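Local coordinates for anti sigma factor FlgM (PDB 1RP3), which binds the flagellar sigma factor sigma-28 as its anti-sigma factor and probably holds it in an inactive conformation, at residues E6-I11 against K41-L46. Residues are numbered along the deposited sequence; the frame is centred on the assembly and turned at random.
Sequences ELSRLI and KIAQEL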
loop_
_atom_site.group_PDB
_atom_site.type_symbol
_atom_site.label_atom_id
_atom_site.label_comp_id
_atom_site.label_asym_id
_atom_site.label_seq_id
_atom_site.Cartn_x
_atom_site.Cartn_y
_atom_site.Cartn_z
ATOM N N GLU B 6 -17.796 -11.523 -18.286
ATOM C CA GLU B 6 -18.482 -11.203 -17.043
ATOM C C GLU B 6 -18.123 -9.799 -16.551
ATOM O O GLU B 6 -19.003 -9.034 -16.140
ATOM C CB GLU B 6 -18.170 -12.265 -15.978
ATOM C CG GLU B 6 -18.801 -12.047 -14.598
ATOM C CD GLU B 6 -20.325 -12.031 -14.608
ATOM O OE1 GLU B 6 -20.936 -12.243 -15.678
ATOM O OE2 GLU B 6 -20.920 -11.798 -13.530
ATOM N N LEU B 7 -16.840 -9.452 -16.619
ATOM C CA LEU B 7 -16.394 -8.133 -16.181
ATOM C C LEU B 7 -17.092 -7.038 -16.978
ATOM O O LEU B 7 -17.603 -6.077 -16.401
ATOM C CB LEU B 7 -14.871 -7.997 -16.308
ATOM C CG LEU B 7 -14.038 -8.793 -15.297
ATOM C CD1 LEU B 7 -12.550 -8.608 -15.541
ATOM C CD2 LEU B 7 -14.410 -8.346 -13.900
ATOM N N SER B 8 -17.147 -7.215 -18.298
ATOM C CA SER B 8 -17.789 -6.253 -19.194
ATOM C C SER B 8 -19.262 -6.098 -18.855
ATOM O O SER B 8 -19.818 -5.011 -18.933
ATOM C CB SER B 8 -17.630 -6.702 -20.650
ATOM O OG SER B 8 -18.277 -5.807 -21.535
ATOM N N ARG B 9 -19.885 -7.193 -18.442
ATOM C CA ARG B 9 -21.294 -7.173 -18.096
ATOM C C ARG B 9 -21.487 -6.440 -16.780
ATOM O O ARG B 9 -22.388 -5.611 -16.647
ATOM C CB ARG B 9 -21.845 -8.601 -17.992
ATOM C CG ARG B 9 -23.376 -8.670 -17.961
ATOM C CD ARG B 9 -23.886 -9.928 -17.253
ATOM N NE ARG B 9 -24.519 -9.611 -15.971
ATOM C CZ ARG B 9 -24.182 -10.159 -14.807
ATOM N NH1 ARG B 9 -23.211 -11.064 -14.752
ATOM N NH2 ARG B 9 -24.808 -9.792 -13.692
ATOM N N LEU B 10 -20.609 -6.727 -15.821
ATOM C CA LEU B 10 -20.668 -6.107 -14.505
ATOM C C LEU B 10 -20.441 -4.606 -14.587
ATOM O O LEU B 10 -21.157 -3.838 -13.951
ATOM C CB LEU B 10 -19.675 -6.777 -13.548
ATOM C CG LEU B 10 -20.127 -8.165 -13.078
ATOM C CD1 LEU B 10 -19.007 -8.883 -12.365
ATOM C CD2 LEU B 10 -21.349 -8.034 -12.188
ATOM N N ILE B 11 -19.476 -4.190 -15.408
ATOM C CA ILE B 11 -19.183 -2.772 -15.611
ATOM C C ILE B 11 -20.420 -2.084 -16.192
ATOM O O ILE B 11 -20.765 -0.959 -15.808
ATOM C CB ILE B 11 -17.967 -2.573 -16.547
ATOM C CG1 ILE B 11 -16.677 -2.908 -15.798
ATOM C CG2 ILE B 11 -17.889 -1.137 -17.035
ATOM C CD1 ILE B 11 -15.449 -2.784 -16.637
ATOM N N LYS B 41 -18.815 -8.260 -6.834
ATOM C CA LYS B 41 -18.719 -9.280 -7.865
ATOM C C LYS B 41 -17.523 -9.037 -8.760
ATOM O O LYS B 41 -16.857 -9.987 -9.162
ATOM C CB LYS B 41 -19.986 -9.347 -8.706
ATOM C CG LYS B 41 -21.206 -9.892 -7.981
ATOM C CD LYS B 41 -22.311 -10.124 -8.994
ATOM C CE LYS B 41 -23.558 -10.691 -8.373
ATOM N NZ LYS B 41 -24.592 -10.935 -9.415
ATOM N N ILE B 42 -17.272 -7.771 -9.105
ATOM C CA ILE B 42 -16.119 -7.428 -9.934
ATOM C C ILE B 42 -14.844 -7.859 -9.194
ATOM O O ILE B 42 -13.955 -8.464 -9.794
ATOM C CB ILE B 42 -16.067 -5.909 -10.271
ATOM C CG1 ILE B 42 -17.244 -5.533 -11.171
ATOM C CG2 ILE B 42 -14.728 -5.546 -10.943
ATOM C CD1 ILE B 42 -17.306 -4.070 -11.537
ATOM N N ALA B 43 -14.792 -7.602 -7.885
ATOM C CA ALA B 43 -13.641 -7.980 -7.066
ATOM C C ALA B 43 -13.461 -9.501 -7.020
ATOM O O ALA B 43 -12.330 -10.004 -7.075
ATOM C CB ALA B 43 -13.791 -7.434 -5.652
ATOM N N GLN B 44 -14.580 -10.220 -6.920
ATOM C CA GLN B 44 -14.563 -11.680 -6.871
ATOM C C GLN B 44 -13.976 -12.251 -8.156
ATOM O O GLN B 44 -13.198 -13.203 -8.109
ATOM C CB GLN B 44 -15.970 -12.229 -6.642
ATOM C CG GLN B 44 -16.538 -11.912 -5.275
ATOM C CD GLN B 44 -18.012 -12.290 -5.149
ATOM O OE1 GLN B 44 -18.429 -13.371 -5.574
ATOM N NE2 GLN B 44 -18.805 -11.401 -4.549
ATOM N N GLU B 45 -14.297 -11.634 -9.294
ATOM C CA GLU B 45 -13.773 -12.093 -10.584
ATOM C C GLU B 45 -12.276 -11.859 -10.726
ATOM O O GLU B 45 -11.555 -12.688 -11.288
ATOM C CB GLU B 45 -14.495 -11.409 -11.750
ATOM C CG GLU B 45 -15.941 -11.834 -11.927
ATOM C CD GLU B 45 -16.098 -13.329 -12.197
ATOM O OE1 GLU B 45 -15.398 -13.864 -13.095
ATOM O OE2 GLU B 45 -16.927 -13.960 -11.497
ATOM N N LEU B 46 -11.810 -10.732 -10.203
ATOM C CA LEU B 46 -10.404 -10.382 -10.294
ATOM C C LEU B 46 -9.498 -11.195 -9.382
ATOM O O LEU B 46 -8.305 -11.320 -9.642
ATOM C CB LEU B 46 -10.222 -8.895 -10.006
ATOM C CG LEU B 46 -10.892 -7.955 -11.009
ATOM C CD1 LEU B 46 -10.677 -6.513 -10.593
ATOM C CD2 LEU B 46 -10.343 -8.209 -12.407
#
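E6 meets E45 through carbon: its CG lies 3.8 Å from E45 CD, the two side chains crossing at about a right angle with carboxylate planes 71° apart. The bend at chi2 (61°) swings the E6 carboxylate across its own helix toward R9, one turn on, where R9 NH1 forms a salt bridge with OE2 at 2.7 Å, though both of its hydrogen bonds to the carboxylate are weak in angle. This pairing probably softens the repulsion between the two glutamates. L7 divides its branches: CD2 runs alongside E45, 3.7 Å from its CB, and also touches I42 CG2, while CD1 reaches L46 CD2 at 3.9 Å. Near the guanidinium plane of R9, K41 NZ stands at the edge, 4.4 Å from NH2, a like-charge approach that the nearby E6 carboxylate may ease. L10 sits over the start of 41-46: its CB packs 3.6 Å from I42 CG1, and both methyls lie against one side of the aliphatic chain of K41, which crosses at about a right angle, CD1 against K41 CB and CD2, 3.9 Å away, against K41 CD. An alanine here would keep the CB contact but is likely to leave the K41 chain without its apolar support. I11 adds a looser touch on I42 CD1. Helices 5-14 and 31-46 thus form an antiparallel pair (163° between segment axes, 10.0 Å apart), with L7 and I11 also packing on L19 of the sigma-28 chain.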